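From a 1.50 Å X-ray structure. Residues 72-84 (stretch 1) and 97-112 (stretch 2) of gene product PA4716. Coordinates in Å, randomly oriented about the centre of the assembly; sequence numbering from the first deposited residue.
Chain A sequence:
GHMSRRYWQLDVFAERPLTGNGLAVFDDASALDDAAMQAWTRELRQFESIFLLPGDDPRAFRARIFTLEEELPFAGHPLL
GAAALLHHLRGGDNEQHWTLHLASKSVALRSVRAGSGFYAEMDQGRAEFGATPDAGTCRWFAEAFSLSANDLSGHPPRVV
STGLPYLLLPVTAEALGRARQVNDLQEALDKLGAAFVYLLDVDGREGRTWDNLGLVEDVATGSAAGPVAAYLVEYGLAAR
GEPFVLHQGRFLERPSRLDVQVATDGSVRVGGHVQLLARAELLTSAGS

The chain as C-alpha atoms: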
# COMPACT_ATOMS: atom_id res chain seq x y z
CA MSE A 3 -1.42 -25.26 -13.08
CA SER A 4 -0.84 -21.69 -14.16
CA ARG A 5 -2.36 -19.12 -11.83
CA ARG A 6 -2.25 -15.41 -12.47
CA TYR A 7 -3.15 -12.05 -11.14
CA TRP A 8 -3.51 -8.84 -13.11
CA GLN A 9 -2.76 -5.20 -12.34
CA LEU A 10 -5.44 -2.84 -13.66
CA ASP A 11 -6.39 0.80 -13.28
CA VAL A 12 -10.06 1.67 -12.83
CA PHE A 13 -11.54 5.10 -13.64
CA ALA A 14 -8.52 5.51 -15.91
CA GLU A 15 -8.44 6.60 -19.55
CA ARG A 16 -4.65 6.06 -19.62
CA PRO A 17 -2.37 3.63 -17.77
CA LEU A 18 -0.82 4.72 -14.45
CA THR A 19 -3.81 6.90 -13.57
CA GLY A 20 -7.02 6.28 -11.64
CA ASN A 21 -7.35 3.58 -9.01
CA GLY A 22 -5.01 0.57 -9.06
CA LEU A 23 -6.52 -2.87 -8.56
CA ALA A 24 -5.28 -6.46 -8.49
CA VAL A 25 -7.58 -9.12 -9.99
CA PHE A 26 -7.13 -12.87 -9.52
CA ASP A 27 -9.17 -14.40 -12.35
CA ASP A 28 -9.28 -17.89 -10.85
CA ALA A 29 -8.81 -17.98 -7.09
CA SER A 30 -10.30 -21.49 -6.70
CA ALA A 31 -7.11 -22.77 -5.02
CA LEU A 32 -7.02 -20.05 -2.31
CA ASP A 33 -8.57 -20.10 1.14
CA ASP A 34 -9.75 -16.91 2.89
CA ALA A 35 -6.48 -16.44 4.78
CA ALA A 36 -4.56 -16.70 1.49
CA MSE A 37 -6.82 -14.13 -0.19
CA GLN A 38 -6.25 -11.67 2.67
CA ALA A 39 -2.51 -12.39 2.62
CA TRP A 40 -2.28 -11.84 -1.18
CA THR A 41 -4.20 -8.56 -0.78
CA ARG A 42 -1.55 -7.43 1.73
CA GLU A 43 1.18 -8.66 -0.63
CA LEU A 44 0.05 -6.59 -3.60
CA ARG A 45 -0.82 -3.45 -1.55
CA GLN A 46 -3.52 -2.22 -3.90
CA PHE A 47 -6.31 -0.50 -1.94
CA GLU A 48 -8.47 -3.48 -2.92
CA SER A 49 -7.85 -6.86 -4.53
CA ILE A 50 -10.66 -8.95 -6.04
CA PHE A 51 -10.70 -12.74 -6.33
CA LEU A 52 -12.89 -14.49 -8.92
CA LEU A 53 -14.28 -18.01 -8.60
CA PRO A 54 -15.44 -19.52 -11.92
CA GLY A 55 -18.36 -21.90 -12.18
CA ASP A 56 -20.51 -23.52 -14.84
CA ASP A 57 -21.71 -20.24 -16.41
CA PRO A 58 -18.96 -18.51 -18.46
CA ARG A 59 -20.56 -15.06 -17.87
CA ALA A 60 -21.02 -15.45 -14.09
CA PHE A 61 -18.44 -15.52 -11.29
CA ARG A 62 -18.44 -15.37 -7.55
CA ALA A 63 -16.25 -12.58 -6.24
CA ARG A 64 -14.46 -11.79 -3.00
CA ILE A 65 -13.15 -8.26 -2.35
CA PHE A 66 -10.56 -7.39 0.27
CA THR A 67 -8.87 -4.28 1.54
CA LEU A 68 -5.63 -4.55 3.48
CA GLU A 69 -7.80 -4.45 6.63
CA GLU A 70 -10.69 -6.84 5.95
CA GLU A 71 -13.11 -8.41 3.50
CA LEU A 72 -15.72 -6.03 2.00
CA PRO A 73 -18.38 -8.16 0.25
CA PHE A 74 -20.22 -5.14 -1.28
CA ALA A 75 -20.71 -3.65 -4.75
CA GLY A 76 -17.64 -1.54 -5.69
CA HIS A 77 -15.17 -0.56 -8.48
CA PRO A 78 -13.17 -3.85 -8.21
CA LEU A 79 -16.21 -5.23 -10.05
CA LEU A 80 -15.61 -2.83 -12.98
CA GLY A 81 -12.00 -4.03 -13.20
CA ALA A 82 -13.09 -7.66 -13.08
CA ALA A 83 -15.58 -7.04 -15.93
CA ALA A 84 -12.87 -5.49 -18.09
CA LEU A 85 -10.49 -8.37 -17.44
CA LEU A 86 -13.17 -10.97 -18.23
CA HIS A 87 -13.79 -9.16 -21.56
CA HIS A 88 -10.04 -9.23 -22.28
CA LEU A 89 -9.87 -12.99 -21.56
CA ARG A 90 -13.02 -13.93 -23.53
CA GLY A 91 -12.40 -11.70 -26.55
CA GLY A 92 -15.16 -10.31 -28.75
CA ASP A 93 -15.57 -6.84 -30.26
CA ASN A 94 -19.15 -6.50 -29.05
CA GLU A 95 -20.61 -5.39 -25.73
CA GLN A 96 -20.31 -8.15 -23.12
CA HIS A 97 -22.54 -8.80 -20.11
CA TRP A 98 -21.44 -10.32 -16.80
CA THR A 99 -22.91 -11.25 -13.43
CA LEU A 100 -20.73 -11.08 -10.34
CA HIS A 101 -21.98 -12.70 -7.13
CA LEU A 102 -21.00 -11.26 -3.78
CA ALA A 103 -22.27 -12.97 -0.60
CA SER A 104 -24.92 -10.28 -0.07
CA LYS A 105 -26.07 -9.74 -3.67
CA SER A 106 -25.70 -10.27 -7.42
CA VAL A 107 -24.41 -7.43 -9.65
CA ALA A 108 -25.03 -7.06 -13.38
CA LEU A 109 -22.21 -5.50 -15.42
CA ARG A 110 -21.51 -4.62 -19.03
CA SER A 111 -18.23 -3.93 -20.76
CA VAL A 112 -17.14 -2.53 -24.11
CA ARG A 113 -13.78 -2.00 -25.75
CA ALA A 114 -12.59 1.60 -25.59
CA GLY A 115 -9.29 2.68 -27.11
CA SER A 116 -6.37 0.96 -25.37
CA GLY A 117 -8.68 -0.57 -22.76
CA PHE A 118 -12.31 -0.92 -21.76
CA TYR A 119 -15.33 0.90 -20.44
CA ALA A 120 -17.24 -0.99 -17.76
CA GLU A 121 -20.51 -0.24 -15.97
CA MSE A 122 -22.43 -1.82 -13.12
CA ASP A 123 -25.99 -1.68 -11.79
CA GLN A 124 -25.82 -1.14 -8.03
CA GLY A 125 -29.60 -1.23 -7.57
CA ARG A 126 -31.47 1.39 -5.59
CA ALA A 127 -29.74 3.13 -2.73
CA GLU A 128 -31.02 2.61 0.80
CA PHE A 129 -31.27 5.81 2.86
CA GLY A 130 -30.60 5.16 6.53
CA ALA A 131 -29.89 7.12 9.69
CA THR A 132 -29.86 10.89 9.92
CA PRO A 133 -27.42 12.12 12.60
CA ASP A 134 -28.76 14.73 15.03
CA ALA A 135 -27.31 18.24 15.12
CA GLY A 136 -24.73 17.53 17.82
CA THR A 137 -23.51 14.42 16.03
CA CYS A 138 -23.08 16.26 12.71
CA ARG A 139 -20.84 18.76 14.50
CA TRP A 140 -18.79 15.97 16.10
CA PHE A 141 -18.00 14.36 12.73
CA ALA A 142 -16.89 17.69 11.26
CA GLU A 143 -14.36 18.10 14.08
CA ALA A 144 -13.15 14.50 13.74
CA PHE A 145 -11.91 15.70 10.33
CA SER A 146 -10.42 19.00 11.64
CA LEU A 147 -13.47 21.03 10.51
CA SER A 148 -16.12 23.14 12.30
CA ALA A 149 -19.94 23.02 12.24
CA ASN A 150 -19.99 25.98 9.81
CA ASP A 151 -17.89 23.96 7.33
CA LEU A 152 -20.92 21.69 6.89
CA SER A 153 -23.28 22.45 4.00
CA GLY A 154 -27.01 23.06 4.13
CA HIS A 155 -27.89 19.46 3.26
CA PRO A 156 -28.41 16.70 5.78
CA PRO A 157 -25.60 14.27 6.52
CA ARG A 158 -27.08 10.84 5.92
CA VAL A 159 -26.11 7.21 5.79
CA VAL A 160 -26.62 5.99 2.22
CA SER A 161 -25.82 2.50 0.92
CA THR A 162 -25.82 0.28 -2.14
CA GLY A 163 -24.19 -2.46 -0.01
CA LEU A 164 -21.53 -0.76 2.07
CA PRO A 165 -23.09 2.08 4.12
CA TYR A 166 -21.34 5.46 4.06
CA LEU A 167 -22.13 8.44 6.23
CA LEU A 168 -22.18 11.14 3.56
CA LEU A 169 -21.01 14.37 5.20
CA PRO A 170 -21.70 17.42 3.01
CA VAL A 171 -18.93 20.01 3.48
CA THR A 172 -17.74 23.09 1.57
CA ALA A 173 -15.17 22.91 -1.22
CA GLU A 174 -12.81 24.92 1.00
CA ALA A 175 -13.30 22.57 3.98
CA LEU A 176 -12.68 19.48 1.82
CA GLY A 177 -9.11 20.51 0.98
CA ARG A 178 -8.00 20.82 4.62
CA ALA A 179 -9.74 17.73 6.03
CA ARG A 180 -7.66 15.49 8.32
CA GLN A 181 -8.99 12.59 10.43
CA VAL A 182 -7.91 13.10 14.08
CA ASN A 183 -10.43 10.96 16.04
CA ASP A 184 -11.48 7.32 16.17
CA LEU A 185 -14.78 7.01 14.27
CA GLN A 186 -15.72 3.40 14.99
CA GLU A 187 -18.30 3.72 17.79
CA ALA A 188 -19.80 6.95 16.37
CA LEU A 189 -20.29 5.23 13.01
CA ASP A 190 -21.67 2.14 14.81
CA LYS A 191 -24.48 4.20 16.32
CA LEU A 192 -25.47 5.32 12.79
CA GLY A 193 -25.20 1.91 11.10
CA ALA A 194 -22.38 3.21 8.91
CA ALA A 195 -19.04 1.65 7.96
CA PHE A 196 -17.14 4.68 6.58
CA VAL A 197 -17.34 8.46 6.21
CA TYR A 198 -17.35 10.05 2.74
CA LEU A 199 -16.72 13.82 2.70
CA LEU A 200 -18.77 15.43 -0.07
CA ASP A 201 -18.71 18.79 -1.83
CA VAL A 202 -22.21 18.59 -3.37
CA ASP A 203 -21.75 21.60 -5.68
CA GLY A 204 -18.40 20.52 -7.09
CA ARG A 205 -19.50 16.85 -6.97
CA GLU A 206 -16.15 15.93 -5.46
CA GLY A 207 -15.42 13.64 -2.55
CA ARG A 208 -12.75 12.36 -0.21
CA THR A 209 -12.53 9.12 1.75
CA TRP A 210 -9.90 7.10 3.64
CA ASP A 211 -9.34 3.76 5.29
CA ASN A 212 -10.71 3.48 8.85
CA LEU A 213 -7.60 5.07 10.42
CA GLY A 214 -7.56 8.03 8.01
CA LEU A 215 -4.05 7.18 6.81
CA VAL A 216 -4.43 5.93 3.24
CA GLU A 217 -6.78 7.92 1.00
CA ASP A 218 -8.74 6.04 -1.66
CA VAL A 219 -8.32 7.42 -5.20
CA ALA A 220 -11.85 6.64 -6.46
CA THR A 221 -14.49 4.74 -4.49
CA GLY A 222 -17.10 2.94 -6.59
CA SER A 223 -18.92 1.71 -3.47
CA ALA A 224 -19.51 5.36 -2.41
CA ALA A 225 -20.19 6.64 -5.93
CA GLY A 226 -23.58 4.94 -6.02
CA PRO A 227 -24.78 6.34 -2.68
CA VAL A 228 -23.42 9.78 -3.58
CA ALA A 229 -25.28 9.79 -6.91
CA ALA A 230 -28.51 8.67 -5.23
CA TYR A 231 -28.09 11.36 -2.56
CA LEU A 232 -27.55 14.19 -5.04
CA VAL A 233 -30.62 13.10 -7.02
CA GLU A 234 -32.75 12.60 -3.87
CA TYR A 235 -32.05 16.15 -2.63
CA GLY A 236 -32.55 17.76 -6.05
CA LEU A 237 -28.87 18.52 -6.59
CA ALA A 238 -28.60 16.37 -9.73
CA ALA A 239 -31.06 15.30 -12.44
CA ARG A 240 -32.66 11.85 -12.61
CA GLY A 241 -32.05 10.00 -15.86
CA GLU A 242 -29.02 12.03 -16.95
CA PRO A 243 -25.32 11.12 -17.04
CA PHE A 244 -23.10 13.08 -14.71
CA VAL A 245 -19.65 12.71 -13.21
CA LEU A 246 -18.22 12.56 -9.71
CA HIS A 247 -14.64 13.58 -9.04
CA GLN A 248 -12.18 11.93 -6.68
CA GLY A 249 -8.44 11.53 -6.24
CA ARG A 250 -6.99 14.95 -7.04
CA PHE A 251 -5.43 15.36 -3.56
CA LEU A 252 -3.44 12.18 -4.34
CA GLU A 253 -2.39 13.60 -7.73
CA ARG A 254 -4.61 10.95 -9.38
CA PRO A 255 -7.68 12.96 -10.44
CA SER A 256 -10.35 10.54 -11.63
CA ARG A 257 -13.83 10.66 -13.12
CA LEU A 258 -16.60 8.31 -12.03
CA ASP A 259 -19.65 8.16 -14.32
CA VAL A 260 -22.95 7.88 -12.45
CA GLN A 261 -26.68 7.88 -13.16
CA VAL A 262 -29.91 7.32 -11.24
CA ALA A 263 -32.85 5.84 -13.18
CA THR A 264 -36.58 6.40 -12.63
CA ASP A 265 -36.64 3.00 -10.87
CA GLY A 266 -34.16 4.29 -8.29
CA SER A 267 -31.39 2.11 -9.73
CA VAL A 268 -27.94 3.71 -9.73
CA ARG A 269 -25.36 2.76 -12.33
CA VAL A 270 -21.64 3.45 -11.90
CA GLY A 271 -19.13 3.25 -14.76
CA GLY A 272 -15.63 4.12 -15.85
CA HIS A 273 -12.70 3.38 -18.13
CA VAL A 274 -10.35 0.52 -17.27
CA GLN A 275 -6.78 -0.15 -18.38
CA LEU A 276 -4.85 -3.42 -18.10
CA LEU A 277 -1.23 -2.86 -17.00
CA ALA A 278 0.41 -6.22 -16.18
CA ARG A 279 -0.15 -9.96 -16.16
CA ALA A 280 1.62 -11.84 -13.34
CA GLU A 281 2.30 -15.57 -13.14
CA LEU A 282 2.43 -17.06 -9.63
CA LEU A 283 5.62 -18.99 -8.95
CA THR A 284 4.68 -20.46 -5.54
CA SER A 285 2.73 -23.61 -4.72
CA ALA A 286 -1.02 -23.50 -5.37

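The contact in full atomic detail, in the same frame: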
# COMPACT_ATOMS: atom_id res chain seq x y z
N LEU A 72 -14.60 -6.92 2.26
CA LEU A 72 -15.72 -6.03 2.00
C LEU A 72 -16.58 -6.64 0.89
O LEU A 72 -16.40 -6.31 -0.29
CB LEU A 72 -15.23 -4.66 1.53
CG LEU A 72 -14.58 -3.74 2.58
CD1 LEU A 72 -14.27 -2.42 1.93
CD2 LEU A 72 -15.47 -3.55 3.79
N PRO A 73 -17.50 -7.52 1.24
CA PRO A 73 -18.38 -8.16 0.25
C PRO A 73 -19.52 -7.28 -0.33
O PRO A 73 -20.65 -7.74 -0.43
CB PRO A 73 -18.94 -9.36 1.04
CG PRO A 73 -19.01 -8.85 2.44
CD PRO A 73 -17.77 -8.00 2.61
N PHE A 74 -19.21 -6.07 -0.76
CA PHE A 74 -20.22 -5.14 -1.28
C PHE A 74 -19.85 -4.55 -2.63
O PHE A 74 -18.66 -4.39 -2.96
CB PHE A 74 -20.48 -4.04 -0.25
CG PHE A 74 -20.50 -4.55 1.17
CD1 PHE A 74 -19.37 -4.46 1.97
CD2 PHE A 74 -21.63 -5.16 1.68
CE1 PHE A 74 -19.39 -4.95 3.26
CE2 PHE A 74 -21.65 -5.65 2.97
CZ PHE A 74 -20.53 -5.54 3.76
N ALA A 75 -20.88 -4.21 -3.42
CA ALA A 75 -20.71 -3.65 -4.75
C ALA A 75 -19.70 -2.50 -4.73
O ALA A 75 -19.83 -1.58 -3.92
CB ALA A 75 -22.06 -3.17 -5.30
N GLY A 76 -18.68 -2.57 -5.60
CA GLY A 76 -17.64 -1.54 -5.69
C GLY A 76 -16.90 -1.57 -7.03
O GLY A 76 -17.15 -2.47 -7.83
N HIS A 77 -15.97 -0.63 -7.25
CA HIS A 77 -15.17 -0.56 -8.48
C HIS A 77 -14.20 -1.74 -8.80
O HIS A 77 -13.77 -1.89 -9.94
CB HIS A 77 -14.38 0.75 -8.55
CG HIS A 77 -13.25 0.78 -7.58
ND1 HIS A 77 -13.45 0.99 -6.23
CD2 HIS A 77 -11.93 0.54 -7.74
CE1 HIS A 77 -12.29 0.90 -5.61
NE2 HIS A 77 -11.35 0.63 -6.50
N PRO A 78 -13.81 -2.58 -7.83
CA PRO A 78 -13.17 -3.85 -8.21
C PRO A 78 -14.02 -4.66 -9.18
O PRO A 78 -13.46 -5.39 -10.00
CB PRO A 78 -13.01 -4.57 -6.87
CG PRO A 78 -12.84 -3.46 -5.91
CD PRO A 78 -13.86 -2.43 -6.36
N LEU A 79 -15.34 -4.52 -9.13
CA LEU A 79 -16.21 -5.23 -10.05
C LEU A 79 -16.06 -4.72 -11.49
O LEU A 79 -16.08 -5.51 -12.42
CB LEU A 79 -17.69 -5.18 -9.61
CG LEU A 79 -18.05 -5.76 -8.24
CD1 LEU A 79 -19.57 -5.66 -8.01
CD2 LEU A 79 -17.64 -7.19 -8.03
N LEU A 80 -15.87 -3.41 -11.66
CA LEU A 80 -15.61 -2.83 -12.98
C LEU A 80 -14.33 -3.39 -13.58
O LEU A 80 -14.29 -3.74 -14.76
CB LEU A 80 -15.48 -1.31 -12.89
CG LEU A 80 -16.74 -0.58 -12.44
CD1 LEU A 80 -16.45 0.91 -12.44
CD2 LEU A 80 -17.95 -0.94 -13.30
N GLY A 81 -13.28 -3.46 -12.76
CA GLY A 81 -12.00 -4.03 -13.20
C GLY A 81 -12.13 -5.49 -13.57
O GLY A 81 -11.61 -5.91 -14.61
N ALA A 82 -12.83 -6.27 -12.76
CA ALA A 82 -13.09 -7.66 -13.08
C ALA A 82 -13.82 -7.81 -14.43
O ALA A 82 -13.44 -8.65 -15.25
CB ALA A 82 -13.87 -8.33 -11.97
N ALA A 83 -14.84 -7.00 -14.67
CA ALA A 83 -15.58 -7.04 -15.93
C ALA A 83 -14.67 -6.80 -17.13
O ALA A 83 -14.75 -7.50 -18.14
CB ALA A 83 -16.74 -6.03 -15.92
N ALA A 84 -13.79 -5.81 -17.02
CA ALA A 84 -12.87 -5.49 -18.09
C ALA A 84 -11.91 -6.64 -18.37
O ALA A 84 -11.65 -6.98 -19.53
CB ALA A 84 -12.09 -4.23 -17.74
N HIS A 97 -21.80 -8.87 -21.36
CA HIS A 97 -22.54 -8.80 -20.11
C HIS A 97 -22.04 -9.87 -19.14
O HIS A 97 -21.68 -10.96 -19.54
CB HIS A 97 -24.04 -8.98 -20.37
CG HIS A 97 -24.63 -7.92 -21.23
ND1 HIS A 97 -24.52 -7.92 -22.60
CD2 HIS A 97 -25.33 -6.81 -20.91
CE1 HIS A 97 -25.13 -6.86 -23.10
NE2 HIS A 97 -25.63 -6.17 -22.09
N TRP A 98 -22.01 -9.51 -17.86
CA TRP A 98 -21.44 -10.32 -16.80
C TRP A 98 -22.32 -10.24 -15.57
O TRP A 98 -23.01 -9.25 -15.35
CB TRP A 98 -20.04 -9.80 -16.42
CG TRP A 98 -19.18 -9.55 -17.58
CD1 TRP A 98 -18.90 -8.34 -18.15
CD2 TRP A 98 -18.47 -10.53 -18.34
NE1 TRP A 98 -18.06 -8.52 -19.22
CE2 TRP A 98 -17.78 -9.85 -19.35
CE3 TRP A 98 -18.34 -11.92 -18.25
CZ2 TRP A 98 -16.99 -10.52 -20.30
CZ3 TRP A 98 -17.56 -12.58 -19.19
CH2 TRP A 98 -16.89 -11.88 -20.19
N THR A 99 -22.29 -11.28 -14.75
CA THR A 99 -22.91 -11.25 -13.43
C THR A 99 -21.86 -11.64 -12.41
O THR A 99 -21.26 -12.70 -12.51
CB THR A 99 -24.08 -12.22 -13.36
OG1 THR A 99 -25.04 -11.88 -14.38
CG2 THR A 99 -24.83 -12.08 -12.04
N LEU A 100 -21.64 -10.77 -11.43
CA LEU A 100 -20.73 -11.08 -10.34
C LEU A 100 -21.49 -11.25 -9.03
O LEU A 100 -22.27 -10.39 -8.65
CB LEU A 100 -19.64 -10.01 -10.22
CG LEU A 100 -18.75 -9.87 -11.46
CD1 LEU A 100 -17.76 -8.73 -11.27
CD2 LEU A 100 -18.02 -11.17 -11.78
N HIS A 101 -21.25 -12.36 -8.35
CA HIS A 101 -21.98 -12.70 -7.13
C HIS A 101 -21.12 -12.42 -5.92
O HIS A 101 -20.07 -13.03 -5.74
CB HIS A 101 -22.40 -14.17 -7.16
CG HIS A 101 -23.43 -14.47 -8.19
ND1 HIS A 101 -24.76 -14.13 -8.04
CD2 HIS A 101 -23.33 -15.05 -9.41
CE1 HIS A 101 -25.43 -14.49 -9.12
NE2 HIS A 101 -24.59 -15.05 -9.96
N LEU A 102 -21.55 -11.47 -5.11
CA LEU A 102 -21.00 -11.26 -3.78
C LEU A 102 -21.92 -11.98 -2.80
O LEU A 102 -23.04 -12.33 -3.17
CB LEU A 102 -20.90 -9.76 -3.47
CG LEU A 102 -19.90 -8.99 -4.35
CD1 LEU A 102 -20.20 -7.50 -4.33
CD2 LEU A 102 -18.46 -9.26 -3.92
N ALA A 103 -21.46 -12.25 -1.59
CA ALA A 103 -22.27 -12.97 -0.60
C ALA A 103 -23.67 -12.37 -0.48
O ALA A 103 -24.67 -13.09 -0.54
CB ALA A 103 -21.58 -12.97 0.75
N SER A 104 -23.70 -11.04 -0.35
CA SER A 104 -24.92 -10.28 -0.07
C SER A 104 -25.85 -10.09 -1.27
O SER A 104 -27.07 -10.05 -1.11
CB SER A 104 -24.57 -8.88 0.46
OG SER A 104 -23.52 -8.29 -0.31
N LYS A 105 -25.27 -9.94 -2.46
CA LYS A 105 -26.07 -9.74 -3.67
C LYS A 105 -25.35 -10.07 -4.99
O LYS A 105 -24.14 -10.29 -5.03
CB LYS A 105 -26.60 -8.30 -3.73
CG LYS A 105 -25.55 -7.23 -3.82
CD LYS A 105 -26.19 -5.84 -3.77
CE LYS A 105 -25.57 -4.89 -4.78
NZ LYS A 105 -26.25 -3.56 -4.78
N SER A 106 -26.15 -10.09 -6.05
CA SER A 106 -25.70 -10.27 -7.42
C SER A 106 -25.60 -8.90 -8.10
O SER A 106 -26.43 -8.02 -7.86
CB SER A 106 -26.73 -11.16 -8.14
OG SER A 106 -26.46 -11.27 -9.52
N VAL A 107 -24.59 -8.69 -8.94
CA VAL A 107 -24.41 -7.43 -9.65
C VAL A 107 -24.26 -7.67 -11.15
O VAL A 107 -23.41 -8.44 -11.58
CB VAL A 107 -23.16 -6.67 -9.16
CG1 VAL A 107 -23.01 -5.34 -9.87
CG2 VAL A 107 -23.20 -6.48 -7.65
N ALA A 108 -25.10 -7.02 -11.93
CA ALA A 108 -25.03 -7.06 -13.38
C ALA A 108 -24.06 -6.00 -13.90
O ALA A 108 -24.11 -4.84 -13.48
CB ALA A 108 -26.43 -6.85 -13.97
N LEU A 109 -23.17 -6.40 -14.80
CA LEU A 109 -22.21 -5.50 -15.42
C LEU A 109 -22.21 -5.64 -16.93
O LEU A 109 -22.63 -6.66 -17.46
CB LEU A 109 -20.80 -5.76 -14.90
CG LEU A 109 -20.59 -5.47 -13.41
CD1 LEU A 109 -20.65 -6.73 -12.61
CD2 LEU A 109 -19.29 -4.70 -13.18
N ARG A 110 -21.77 -4.59 -17.60
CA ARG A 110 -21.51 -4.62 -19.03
C ARG A 110 -20.14 -4.02 -19.29
O ARG A 110 -19.66 -3.16 -18.56
CB ARG A 110 -22.60 -3.85 -19.78
CG ARG A 110 -22.62 -2.37 -19.56
CD ARG A 110 -23.75 -1.64 -20.30
NE ARG A 110 -23.57 -0.19 -20.27
CZ ARG A 110 -22.69 0.49 -21.01
NH1 ARG A 110 -21.91 -0.13 -21.88
NH2 ARG A 110 -22.61 1.81 -20.88
N SER A 111 -19.49 -4.48 -20.34
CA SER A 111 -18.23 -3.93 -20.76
C SER A 111 -18.15 -3.79 -22.27
O SER A 111 -18.69 -4.60 -23.01
CB SER A 111 -17.07 -4.80 -20.27
OG SER A 111 -17.21 -6.12 -20.76
N VAL A 112 -17.45 -2.75 -22.71
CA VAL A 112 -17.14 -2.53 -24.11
C VAL A 112 -15.66 -2.19 -24.26
O VAL A 112 -15.02 -1.72 -23.32
CB VAL A 112 -18.00 -1.38 -24.70
CG1 VAL A 112 -19.49 -1.76 -24.69
CG2 VAL A 112 -17.78 -0.08 -23.94

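A helix and the loop leading into it pack against one face of a β-hairpin, burying 655 Å² in all. The two hairpin strands are held in register by paired backbone hydrogen bonds, Trp-98 with Leu-109 and Leu-100 with Val-107, and the side chains of all four point toward the helix segment. The helix axis passes 8.2 Å from that of strand 106-112, at 51° to it.

Leu-79, the residue with the largest covered area (87 Å²), points toward the sheet, in an m,t rotamer, and its two methyls reach different neighbours. Leu-79 CD2 lies 3.6 Å from Leu-100 CD1, while Leu-79 CD1 lies 3.7 Å from Val-107 CG2 and 4.2 Å from Leu-102 CD1, so the branch spans both strands and the start of the turn. Leu-109 CD2 closes in behind, 3.9 Å from Leu-79 CB.

One helical turn later, Ala-83 covers nearly as much (83 Å²). Here the helix backbone itself meets the sheet: Ala-83 CA sits over one face of the Trp-98 indole, and Ala-83 CB is 3.9 Å from Trp-98 CD1 and 4.0 Å from Leu-109 CD2. The indole nitrogen is directed within the hairpin, Trp-98 NE1 donating to Ser-111 OG at 3.0 Å and nearly linearly (169°), though the position of that hydroxyl is less certain.

Leu-102 (73 Å²) covers the loop end. Leu-102 CD1 packs against backbone, 3.4 Å from Phe-74 C and 3.5 Å from Ala-75 N, and Leu-102 CB is 3.7 Å from Pro-73 O. Pro-73 O also lies 2.9 Å from Ser-104 OG, a hydrogen-bonding distance, though the hydroxyl proton has another acceptor within reach. Lys-105 reaches the loop near its end, with Lys-105 CE 3.9 Å from Ala-75 CB; its NZ is hydrogen-bonded elsewhere in the structure.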